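PDB 1I5G: tryparedoxin II from Crithidia fasciculata, which probably carries reducing equivalents from trypanothione to partner proteins by thiol-disulfide exchange, on a thioredoxin-like fold. Local coordinates for residues A37-P42 against K107-L112; F33-S38 against I68-S73; F63-I68 against M84-L89. The protein carries 1 engineered substitution. All coordinates share one frame; numbering follows the deposited sequence.

Contact 1: A37-P42 against K107-L112; sequences ASWCPP and KSIPTL. With TS5 (glutathionylspermidine), chain C.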
loop_
_atom_site.group_PDB
_atom_site.type_symbol
_atom_site.label_atom_id
_atom_site.label_comp_id
_atom_site.label_asym_id
_atom_site.label_seq_id
_atom_site.Cartn_x
_atom_site.Cartn_y
_atom_site.Cartn_z
ATOM N N ALA A 37 -9.224 -0.021 -5.662
ATOM C CA ALA A 37 -9.672 -0.766 -6.826
ATOM C C ALA A 37 -10.203 0.184 -7.882
ATOM O O ALA A 37 -10.705 1.254 -7.550
ATOM C CB ALA A 37 -10.775 -1.774 -6.493
ATOM N N SER A 38 -10.083 -0.227 -9.141
ATOM C CA SER A 38 -10.518 0.667 -10.199
ATOM C C SER A 38 -12.038 0.759 -10.281
ATOM O O SER A 38 -12.530 1.743 -10.858
ATOM C CB SER A 38 -9.896 0.297 -11.536
ATOM O OG SER A 38 -10.476 -0.896 -11.954
ATOM N N TRP A 39 -12.825 -0.167 -9.748
ATOM C CA TRP A 39 -14.286 -0.049 -9.824
ATOM C C TRP A 39 -14.774 1.038 -8.886
ATOM O O TRP A 39 -15.940 1.412 -9.008
ATOM C CB TRP A 39 -14.926 -1.371 -9.451
ATOM C CG TRP A 39 -14.686 -1.883 -8.067
ATOM C CD1 TRP A 39 -13.760 -2.811 -7.671
ATOM C CD2 TRP A 39 -15.375 -1.543 -6.853
ATOM N NE1 TRP A 39 -13.821 -3.042 -6.320
ATOM C CE2 TRP A 39 -14.817 -2.275 -5.781
ATOM C CE3 TRP A 39 -16.435 -0.678 -6.543
ATOM C CZ2 TRP A 39 -15.263 -2.181 -4.478
ATOM C CZ3 TRP A 39 -16.858 -0.603 -5.215
ATOM C CH2 TRP A 39 -16.292 -1.343 -4.219
ATOM N N CYS A 40 -13.985 1.564 -7.966
ATOM C CA CYS A 40 -14.399 2.561 -6.988
ATOM C C CYS A 40 -13.944 3.954 -7.396
ATOM O O CYS A 40 -12.764 4.272 -7.361
ATOM C CB CYS A 40 -13.805 2.188 -5.634
ATOM S SG CYS A 40 -14.308 3.246 -4.231
ATOM N N PRO A 41 -14.874 4.810 -7.806
ATOM C CA PRO A 41 -14.482 6.172 -8.190
ATOM C C PRO A 41 -13.708 6.921 -7.137
ATOM O O PRO A 41 -12.664 7.493 -7.458
ATOM C CB PRO A 41 -15.774 6.865 -8.637
ATOM C CG PRO A 41 -16.667 5.764 -8.915
ATOM C CD PRO A 41 -16.325 4.595 -7.981
ATOM N N PRO A 42 -14.140 6.953 -5.875
ATOM C CA PRO A 42 -13.326 7.660 -4.889
ATOM C C PRO A 42 -11.869 7.223 -4.759
ATOM O O PRO A 42 -10.913 7.947 -4.514
ATOM C CB PRO A 42 -14.131 7.457 -3.596
ATOM C CG PRO A 42 -15.479 7.184 -4.003
ATOM C CD PRO A 42 -15.378 6.405 -5.292
ATOM N N LYS A 107 -12.808 -1.595 6.049
ATOM C CA LYS A 107 -14.216 -1.792 5.700
ATOM C C LYS A 107 -14.619 -1.045 4.441
ATOM O O LYS A 107 -15.622 -1.356 3.801
ATOM C CB LYS A 107 -15.159 -1.397 6.836
ATOM C CG LYS A 107 -14.776 -2.009 8.193
ATOM C CD LYS A 107 -15.142 -3.481 8.285
ATOM C CE LYS A 107 -14.900 -4.039 9.693
ATOM N NZ LYS A 107 -15.345 -5.462 9.743
ATOM N N SER A 108 -13.833 -0.042 4.078
ATOM C CA SER A 108 -14.035 0.800 2.934
ATOM C C SER A 108 -12.747 1.128 2.209
ATOM O O SER A 108 -11.688 0.989 2.809
ATOM C CB SER A 108 -14.791 2.092 3.246
ATOM O OG SER A 108 -14.000 2.908 4.079
ATOM N N ILE A 109 -12.814 1.557 0.966
ATOM C CA ILE A 109 -11.715 2.021 0.137
ATOM C C ILE A 109 -12.056 3.404 -0.404
ATOM O O ILE A 109 -13.231 3.698 -0.611
ATOM C CB ILE A 109 -11.355 1.029 -0.969
ATOM C CG1 ILE A 109 -12.534 0.716 -1.894
ATOM C CG2 ILE A 109 -10.795 -0.252 -0.341
ATOM C CD1 ILE A 109 -12.095 -0.041 -3.148
ATOM N N PRO A 110 -11.066 4.258 -0.639
ATOM C CA PRO A 110 -9.647 3.972 -0.388
ATOM C C PRO A 110 -9.258 4.070 1.073
ATOM O O PRO A 110 -9.775 4.933 1.807
ATOM C CB PRO A 110 -8.942 5.109 -1.126
ATOM C CG PRO A 110 -9.944 6.232 -1.110
ATOM C CD PRO A 110 -11.308 5.602 -1.198
ATOM N N THR A 111 -8.339 3.184 1.472
ATOM C CA THR A 111 -7.804 3.142 2.842
ATOM C C THR A 111 -6.300 2.949 2.731
ATOM O O THR A 111 -5.801 2.189 1.907
ATOM C CB THR A 111 -8.393 1.997 3.715
ATOM O OG1 THR A 111 -9.779 2.238 3.985
ATOM C CG2 THR A 111 -7.781 1.911 5.094
ATOM N N LEU A 112 -5.542 3.629 3.582
ATOM C CA LEU A 112 -4.084 3.613 3.566
ATOM C C LEU A 112 -3.565 3.460 4.974
ATOM O O LEU A 112 -3.749 4.355 5.816
ATOM C CB LEU A 112 -3.577 4.899 2.899
ATOM C CG LEU A 112 -2.107 4.956 2.495
ATOM C CD1 LEU A 112 -1.754 3.961 1.447
ATOM C CD2 LEU A 112 -1.859 6.385 1.999
HETATM N N1 TS5 C . -16.514 8.640 0.925
HETATM C CA1 TS5 C . -15.700 7.532 1.475
HETATM C C1 TS5 C . -14.248 7.728 1.130
HETATM O OE1 TS5 C . -13.369 7.125 1.786
HETATM O OE2 TS5 C . -13.958 8.489 0.173
HETATM C CB1 TS5 C . -16.109 6.145 0.973
HETATM C CG1 TS5 C . -15.746 5.916 -0.490
HETATM C CD1 TS5 C . -16.638 4.810 -0.977
HETATM O O1 TS5 C . -17.912 4.947 -1.244
HETATM N N2 TS5 C . -16.105 3.608 -1.185
HETATM C CA2 TS5 C . -16.826 2.387 -1.372
HETATM C C2 TS5 C . -16.515 1.286 -0.384
HETATM O O2 TS5 C . -15.262 1.025 0.021
HETATM C CB2 TS5 C . -16.425 1.834 -2.741
HETATM S SG2 TS5 C . -16.383 3.034 -4.096
HETATM N N3 TS5 C . -17.650 0.636 -0.066
HETATM C CA3 TS5 C . -17.541 -0.594 0.690
HETATM C C3 TS5 C . -18.225 -0.518 2.031
HETATM O O3 TS5 C . -18.142 0.636 2.650
HETATM N "N1'" TS5 C . -18.899 -1.489 2.631
HETATM C "C1'" TS5 C . -19.102 -1.471 4.059
HETATM C "C2'" TS5 C . -20.607 -1.429 4.257
HETATM N "N2'" TS5 C . -22.392 -1.461 5.998
HETATM C "C3'" TS5 C . -20.974 -1.665 5.724
HETATM C "C4'" TS5 C . -22.779 -1.652 7.389
HETATM C "C5'" TS5 C . -24.262 -1.966 7.607
HETATM C "C6'" TS5 C . -24.610 -2.341 9.048
HETATM C "C7'" TS5 C . -26.063 -2.050 9.415
HETATM N "N3'" TS5 C . -26.488 -2.448 10.753
#

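Contact 2: F33-S38 against I68-S73; sequences FYFSAS and ISWDES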
loop_
_atom_site.group_PDB
_atom_site.type_symbol
_atom_site.label_atom_id
_atom_site.label_comp_id
_atom_site.label_asym_id
_atom_site.label_seq_id
_atom_site.Cartn_x
_atom_site.Cartn_y
_atom_site.Cartn_z
ATOM N N PHE A 33 0.052 0.177 3.257
ATOM C CA PHE A 33 -0.800 -0.780 2.581
ATOM C C PHE A 33 -1.971 0.016 2.054
ATOM O O PHE A 33 -2.754 0.614 2.789
ATOM C CB PHE A 33 -1.232 -1.839 3.569
ATOM C CG PHE A 33 -0.146 -2.777 3.999
ATOM C CD1 PHE A 33 0.693 -2.425 5.034
ATOM C CD2 PHE A 33 0.030 -3.995 3.373
ATOM C CE1 PHE A 33 1.686 -3.288 5.423
ATOM C CE2 PHE A 33 1.043 -4.874 3.772
ATOM C CZ PHE A 33 1.860 -4.493 4.808
ATOM N N TYR A 34 -2.099 0.053 0.735
ATOM C CA TYR A 34 -3.076 0.882 0.047
ATOM C C TYR A 34 -4.171 0.003 -0.528
ATOM O O TYR A 34 -4.015 -0.707 -1.520
ATOM C CB TYR A 34 -2.400 1.672 -1.106
ATOM C CG TYR A 34 -3.332 2.526 -1.952
ATOM C CD1 TYR A 34 -4.412 3.147 -1.362
ATOM C CD2 TYR A 34 -3.158 2.709 -3.322
ATOM C CE1 TYR A 34 -5.266 3.913 -2.070
ATOM C CE2 TYR A 34 -4.024 3.480 -4.034
ATOM C CZ TYR A 34 -5.094 4.096 -3.417
ATOM O OH TYR A 34 -6.017 4.868 -4.115
ATOM N N PHE A 35 -5.328 0.033 0.114
ATOM C CA PHE A 35 -6.516 -0.720 -0.284
ATOM C C PHE A 35 -7.293 0.115 -1.274
ATOM O O PHE A 35 -7.751 1.229 -0.940
ATOM C CB PHE A 35 -7.338 -1.044 0.976
ATOM C CG PHE A 35 -6.597 -1.975 1.924
ATOM C CD1 PHE A 35 -5.650 -1.485 2.798
ATOM C CD2 PHE A 35 -6.853 -3.343 1.938
ATOM C CE1 PHE A 35 -4.970 -2.346 3.656
ATOM C CE2 PHE A 35 -6.184 -4.185 2.774
ATOM C CZ PHE A 35 -5.259 -3.680 3.617
ATOM N N SER A 36 -7.441 -0.396 -2.491
ATOM C CA SER A 36 -8.041 0.388 -3.566
ATOM C C SER A 36 -8.476 -0.537 -4.701
ATOM O O SER A 36 -8.104 -1.718 -4.717
ATOM C CB SER A 36 -6.938 1.320 -4.090
ATOM O OG SER A 36 -7.425 2.364 -4.913
ATOM N N ALA A 37 -9.224 -0.021 -5.662
ATOM C CA ALA A 37 -9.672 -0.766 -6.826
ATOM C C ALA A 37 -10.203 0.184 -7.882
ATOM O O ALA A 37 -10.705 1.254 -7.550
ATOM C CB ALA A 37 -10.775 -1.774 -6.493
ATOM N N SER A 38 -10.083 -0.227 -9.141
ATOM C CA SER A 38 -10.518 0.667 -10.199
ATOM C C SER A 38 -12.038 0.759 -10.281
ATOM O O SER A 38 -12.530 1.743 -10.858
ATOM C CB SER A 38 -9.896 0.297 -11.536
ATOM O OG SER A 38 -10.476 -0.896 -11.954
ATOM N N ILE A 68 -2.970 -3.215 -2.203
ATOM C CA ILE A 68 -3.733 -4.395 -1.794
ATOM C C ILE A 68 -5.052 -4.230 -2.540
ATOM O O ILE A 68 -5.893 -3.407 -2.194
ATOM C CB ILE A 68 -3.893 -4.480 -0.278
ATOM C CG1 ILE A 68 -2.568 -4.337 0.468
ATOM C CG2 ILE A 68 -4.565 -5.817 0.031
ATOM C CD1 ILE A 68 -1.485 -5.303 0.040
ATOM N N SER A 69 -5.238 -5.019 -3.598
ATOM C CA SER A 69 -6.294 -4.744 -4.572
ATOM C C SER A 69 -7.627 -5.385 -4.294
ATOM O O SER A 69 -7.721 -6.592 -4.109
ATOM C CB SER A 69 -5.816 -5.220 -5.948
ATOM O OG SER A 69 -6.879 -5.274 -6.883
ATOM N N TRP A 70 -8.670 -4.570 -4.302
ATOM C CA TRP A 70 -10.028 -5.078 -4.315
ATOM C C TRP A 70 -10.567 -5.096 -5.734
ATOM O O TRP A 70 -11.781 -5.036 -5.942
ATOM C CB TRP A 70 -10.931 -4.219 -3.437
ATOM C CG TRP A 70 -10.823 -4.379 -1.954
ATOM C CD1 TRP A 70 -9.886 -5.051 -1.218
ATOM C CD2 TRP A 70 -11.751 -3.851 -0.990
ATOM N NE1 TRP A 70 -10.157 -4.961 0.126
ATOM C CE2 TRP A 70 -11.301 -4.228 0.288
ATOM C CE3 TRP A 70 -12.924 -3.093 -1.079
ATOM C CZ2 TRP A 70 -11.971 -3.881 1.446
ATOM C CZ3 TRP A 70 -13.582 -2.746 0.079
ATOM C CH2 TRP A 70 -13.107 -3.149 1.324
ATOM N N ASP A 71 -9.742 -5.199 -6.759
ATOM C CA ASP A 71 -10.222 -5.182 -8.129
ATOM C C ASP A 71 -11.023 -6.440 -8.443
ATOM O O ASP A 71 -10.912 -7.492 -7.813
ATOM C CB ASP A 71 -9.020 -5.035 -9.071
ATOM C CG ASP A 71 -8.487 -3.629 -9.109
ATOM O OD1 ASP A 71 -9.198 -2.737 -9.675
ATOM O OD2 ASP A 71 -7.375 -3.359 -8.572
ATOM N N GLU A 72 -11.868 -6.279 -9.467
ATOM C CA GLU A 72 -12.842 -7.324 -9.824
ATOM C C GLU A 72 -12.258 -8.491 -10.624
ATOM O O GLU A 72 -12.782 -9.612 -10.624
ATOM C CB GLU A 72 -13.937 -6.724 -10.705
ATOM C CG GLU A 72 -14.656 -5.513 -10.133
ATOM C CD GLU A 72 -15.843 -5.045 -10.954
ATOM O OE1 GLU A 72 -16.925 -5.650 -10.756
ATOM O OE2 GLU A 72 -15.673 -4.107 -11.767
ATOM N N SER A 73 -11.181 -8.248 -11.335
ATOM C CA SER A 73 -10.611 -9.247 -12.223
ATOM C C SER A 73 -9.128 -8.984 -12.364
ATOM O O SER A 73 -8.592 -7.901 -12.069
ATOM C CB SER A 73 -11.185 -9.189 -13.650
ATOM O OG SER A 73 -10.812 -7.996 -14.319
#

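Contact 3: F63-I68 against M84-L89; sequences FEVMLI and MPWLAL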
loop_
_atom_site.group_PDB
_atom_site.type_symbol
_atom_site.label_atom_id
_atom_site.label_comp_id
_atom_site.label_asym_id
_atom_site.label_seq_id
_atom_site.Cartn_x
_atom_site.Cartn_y
_atom_site.Cartn_z
ATOM N N PHE A 63 9.652 5.671 2.949
ATOM C CA PHE A 63 8.473 4.816 2.972
ATOM C C PHE A 63 8.273 4.126 1.632
ATOM O O PHE A 63 8.851 4.523 0.603
ATOM C CB PHE A 63 7.191 5.535 3.442
ATOM C CG PHE A 63 6.660 6.574 2.524
ATOM C CD1 PHE A 63 5.837 6.308 1.474
ATOM C CD2 PHE A 63 6.995 7.906 2.724
ATOM C CE1 PHE A 63 5.361 7.326 0.647
ATOM C CE2 PHE A 63 6.522 8.938 1.904
ATOM C CZ PHE A 63 5.704 8.644 0.845
ATOM N N GLU A 64 7.446 3.089 1.639
ATOM C CA GLU A 64 7.022 2.352 0.452
ATOM C C GLU A 64 5.489 2.268 0.457
ATOM O O GLU A 64 4.894 2.348 1.527
ATOM C CB GLU A 64 7.641 0.954 0.436
ATOM C CG GLU A 64 7.452 0.170 -0.853
ATOM C CD GLU A 64 7.858 0.991 -2.043
ATOM O OE1 GLU A 64 9.079 0.964 -2.345
ATOM O OE2 GLU A 64 7.035 1.652 -2.655
ATOM N N VAL A 65 4.863 2.100 -0.699
ATOM C CA VAL A 65 3.431 1.871 -0.795
ATOM C C VAL A 65 3.248 0.514 -1.446
ATOM O O VAL A 65 3.959 0.146 -2.383
ATOM C CB VAL A 65 2.710 3.000 -1.561
ATOM C CG1 VAL A 65 1.280 2.675 -1.901
ATOM C CG2 VAL A 65 2.862 4.356 -0.861
ATOM N N MET A 66 2.269 -0.248 -0.947
ATOM C CA MET A 66 1.912 -1.529 -1.518
ATOM C C MET A 66 0.423 -1.597 -1.791
ATOM O O MET A 66 -0.375 -1.545 -0.857
ATOM C CB MET A 66 2.297 -2.678 -0.626
ATOM C CG MET A 66 2.245 -3.971 -1.435
ATOM S SD MET A 66 2.607 -5.380 -0.393
ATOM C CE MET A 66 4.518 -5.043 -0.208
ATOM N N LEU A 67 0.050 -1.755 -3.047
ATOM C CA LEU A 67 -1.346 -1.929 -3.416
ATOM C C LEU A 67 -1.856 -3.274 -2.936
ATOM O O LEU A 67 -1.249 -4.300 -3.261
ATOM C CB LEU A 67 -1.469 -1.916 -4.951
ATOM C CG LEU A 67 -2.856 -2.201 -5.520
ATOM C CD1 LEU A 67 -3.847 -1.137 -5.058
ATOM C CD2 LEU A 67 -2.848 -2.332 -7.017
ATOM N N ILE A 68 -2.970 -3.215 -2.203
ATOM C CA ILE A 68 -3.733 -4.395 -1.794
ATOM C C ILE A 68 -5.052 -4.230 -2.540
ATOM O O ILE A 68 -5.893 -3.407 -2.194
ATOM C CB ILE A 68 -3.893 -4.480 -0.278
ATOM C CG1 ILE A 68 -2.568 -4.337 0.468
ATOM C CG2 ILE A 68 -4.565 -5.817 0.031
ATOM C CD1 ILE A 68 -1.485 -5.303 0.040
ATOM N N MET A 84 0.534 2.861 -11.431
ATOM C CA MET A 84 1.160 3.177 -10.139
ATOM C C MET A 84 2.640 2.904 -10.116
ATOM O O MET A 84 3.089 1.945 -10.758
ATOM C CB MET A 84 0.485 2.318 -9.065
ATOM C CG MET A 84 -1.004 2.516 -8.967
ATOM S SD MET A 84 -1.780 1.304 -7.846
ATOM C CE MET A 84 -3.471 1.712 -8.075
ATOM N N PRO A 85 3.406 3.719 -9.392
ATOM C CA PRO A 85 4.860 3.583 -9.339
ATOM C C PRO A 85 5.429 2.709 -8.242
ATOM O O PRO A 85 6.647 2.537 -8.178
ATOM C CB PRO A 85 5.272 5.049 -9.155
ATOM C CG PRO A 85 4.199 5.533 -8.212
ATOM C CD PRO A 85 2.933 4.898 -8.655
ATOM N N TRP A 86 4.551 2.166 -7.379
ATOM C CA TRP A 86 4.971 1.494 -6.148
ATOM C C TRP A 86 4.815 -0.014 -6.227
ATOM O O TRP A 86 4.829 -0.548 -7.334
ATOM C CB TRP A 86 4.239 2.126 -4.958
ATOM C CG TRP A 86 2.780 2.241 -5.167
ATOM C CD1 TRP A 86 1.865 1.233 -5.363
ATOM C CD2 TRP A 86 2.024 3.437 -5.221
ATOM N NE1 TRP A 86 0.604 1.729 -5.534
ATOM C CE2 TRP A 86 0.669 3.101 -5.444
ATOM C CE3 TRP A 86 2.365 4.800 -5.097
ATOM C CZ2 TRP A 86 -0.331 4.069 -5.555
ATOM C CZ3 TRP A 86 1.367 5.738 -5.186
ATOM C CH2 TRP A 86 0.061 5.393 -5.428
ATOM N N LEU A 87 4.693 -0.735 -5.130
ATOM C CA LEU A 87 4.646 -2.183 -5.086
ATOM C C LEU A 87 3.200 -2.672 -5.082
ATOM O O LEU A 87 2.258 -1.892 -4.871
ATOM C CB LEU A 87 5.347 -2.693 -3.828
ATOM C CG LEU A 87 6.797 -2.222 -3.654
ATOM C CD1 LEU A 87 7.428 -2.881 -2.449
ATOM C CD2 LEU A 87 7.655 -2.440 -4.934
ATOM N N ALA A 88 3.019 -3.967 -5.303
ATOM C CA ALA A 88 1.709 -4.554 -5.127
ATOM C C ALA A 88 1.826 -5.960 -4.610
ATOM O O ALA A 88 2.721 -6.732 -4.936
ATOM C CB ALA A 88 0.908 -4.558 -6.423
ATOM N N LEU A 89 0.867 -6.334 -3.779
ATOM C CA LEU A 89 0.635 -7.746 -3.438
ATOM C C LEU A 89 0.109 -8.380 -4.736
ATOM O O LEU A 89 -0.837 -7.845 -5.319
ATOM C CB LEU A 89 -0.401 -7.870 -2.304
ATOM C CG LEU A 89 -0.649 -9.335 -1.905
ATOM C CD1 LEU A 89 0.545 -9.880 -1.154
ATOM C CD2 LEU A 89 -1.889 -9.379 -1.001
#

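Contact 1: A37-P42 against K107-L112
Ile109 and Pro110 face Cys40 and Pro42 across the cleft that holds glutathionylspermidine, and the protein has captured the ligand as a mixed disulfide. Coming along 107-112, the backbone O of Lys107 touches ligand atom C3, and Ser108 lays CA and CB against ligand O2. Ile109 then does two jobs. Its backbone grips the ligand's cysteine unit as a neighbouring strand would: Ile109 N gives a bond to ligand O2 (2.7 Å) and ligand N2 returns one to Ile109 O (2.9 Å), both nearly straight at about 160°. Its CG1 branch sits between the backbone N and the carbonyl carbon (chi1 58°), from where CD1 reaches Cys40 CB at 3.8 Å and also touches Ala37 CB and the Trp39 ring at CZ2. Next comes Pro110, after a cis peptide bond, the cis-proline of the thioredoxin fold; its CD meets Pro42 CB at 4.1 Å. Thr111 OG1 donates to Ser108 O at 2.6 Å. Across the cleft, Trp39 CZ3 lies 3.5 Å from ligand CB2. Cys40 is the N-cap of helix 41-57, with SG anti to its own N (chi1 -176°) and bonded to ligand SG2 at 2.1 Å. A covalent link together with two backbone bonds from Ile109 is consistent with a trapped intermediate of thiol-disulfide exchange, in which the backbone of Ile109 probably orients the ligand's cysteine unit.

Contact 2: F33-S38 against I68-S73
Tyr34 O takes the backbone N-H of Ile68 at 2.8 Å, and Ser36 O takes that of Trp70; the Ser36 N bond to Ile68 O is weak. Strands 30-36 and 63-69 are thus parallel neighbours, the two strands of a beta-alpha-beta unit of the thioredoxin-like fold with helix 41-57 as its crossover. On one face of this pair Phe35 and Ile68 lie side by side. Ile68 CB stands over the Phe35 ring, 4.0 Å from its centroid and 20° off the normal, with CG2 against CE2, while the CG1 branch meets the Phe33 ring in plane at its CD2 edge. Beyond the strands, Ala37 CB presses on the backbone of Trp70, 3.4 Å from its C. Past the strand ends, Asp71 makes the polar contact: its OD1 receives Ser38 N at 2.7 Å, nearly straight at 174°, on the syn side but 29° out of the carboxylate plane. A second shell sets that carboxylate. Ser69 OG donates to Asp71 OD2 at 2.6 Å from the anti side, and the same OG accepts Asp71 N at 2.9 Å, an ST turn, so both carboxylate oxygens are held. Further out, the indole N-H of Trp70 goes to Thr101. Helix 94-103 packs on the Phe35 and Ile68 face through Thr101, Met97 and Leu100; on the Ser36 and Ser69 face helix 41-57 brings Thr47 to Tyr34 OH, and helix 74-81 brings Tyr80 to Ser36 OG and Phe77 to Ser69.

Contact 3: F63-I68 against M84-L89
The Trp86 indole is packed on both faces: Val65 CG1 sits over the centre of its five-membered ring, 3.5 Å from the centroid and 9° off the normal, a close CH-pi contact, while Met84 CB and Pro85 CD lie toward the rim of the opposite face. The ring belongs to a beta-alpha-beta unit, strand 63-69, helix 74-81 and strand 87-88, whose two strands are parallel neighbours in the sheet. Tyr54 of helix 41-57 meets the indole edge-to-face. The other flat group is the Glu64 carboxylate, turned 58° from the ring. With CG anti to the backbone N and the chain bent at chi2 (51°), Glu64 lays its CG on Leu87 CD1 at 3.4 Å and folds OE2 back onto Val65 N at 3.0 Å; Tyr54 OH also bonds OE2, so this buried oxygen has two partners. The ladder is regular: Leu87 N to Val65 O, Leu67 N to Leu87 O at 2.9 Å, and Leu89 N to Leu67 O. Leu67 and Ala88 touch through their CB atoms on the face that meets Phe77 and Tyr81 of helix 74-81, and Leu67 CD2 extends to Met84 SD at 3.9 Å, the two chains crossing at about a right angle. On the other face Met66 CG lies against Leu89 N, and Ile68 CD1 closes against Leu89 CB at 3.6 Å. Amid this apolar packing, Trp86 NE1 is buried with no hydrogen-bond partner in the model.

In the fold
The three contacts step across one sheet, away from the bound glutathionylspermidine. Contacts 1 and 2 share Ala37 and Ser38, their centres are about 7 Å apart, and Trp39 NE1 bonds Trp70 O at 2.9 Å. Strand 30-36 lies between 111-116 and 63-69 in the sheet: Phe35 N bonds Thr111 O at 2.8 Å on one side, and Tyr34 N bonds Met66 O at 2.8 Å on the other. Contact 2 still borders the pocket, with the Trp70 side chain about 4 Å from the ligand. Contact 3 shares Ile68 with it, centres about 11 Å apart. Contacts 1 and 3 do not touch: their centres are about 15 Å apart, and the Ile68 side chain is about 13 Å from the ligand.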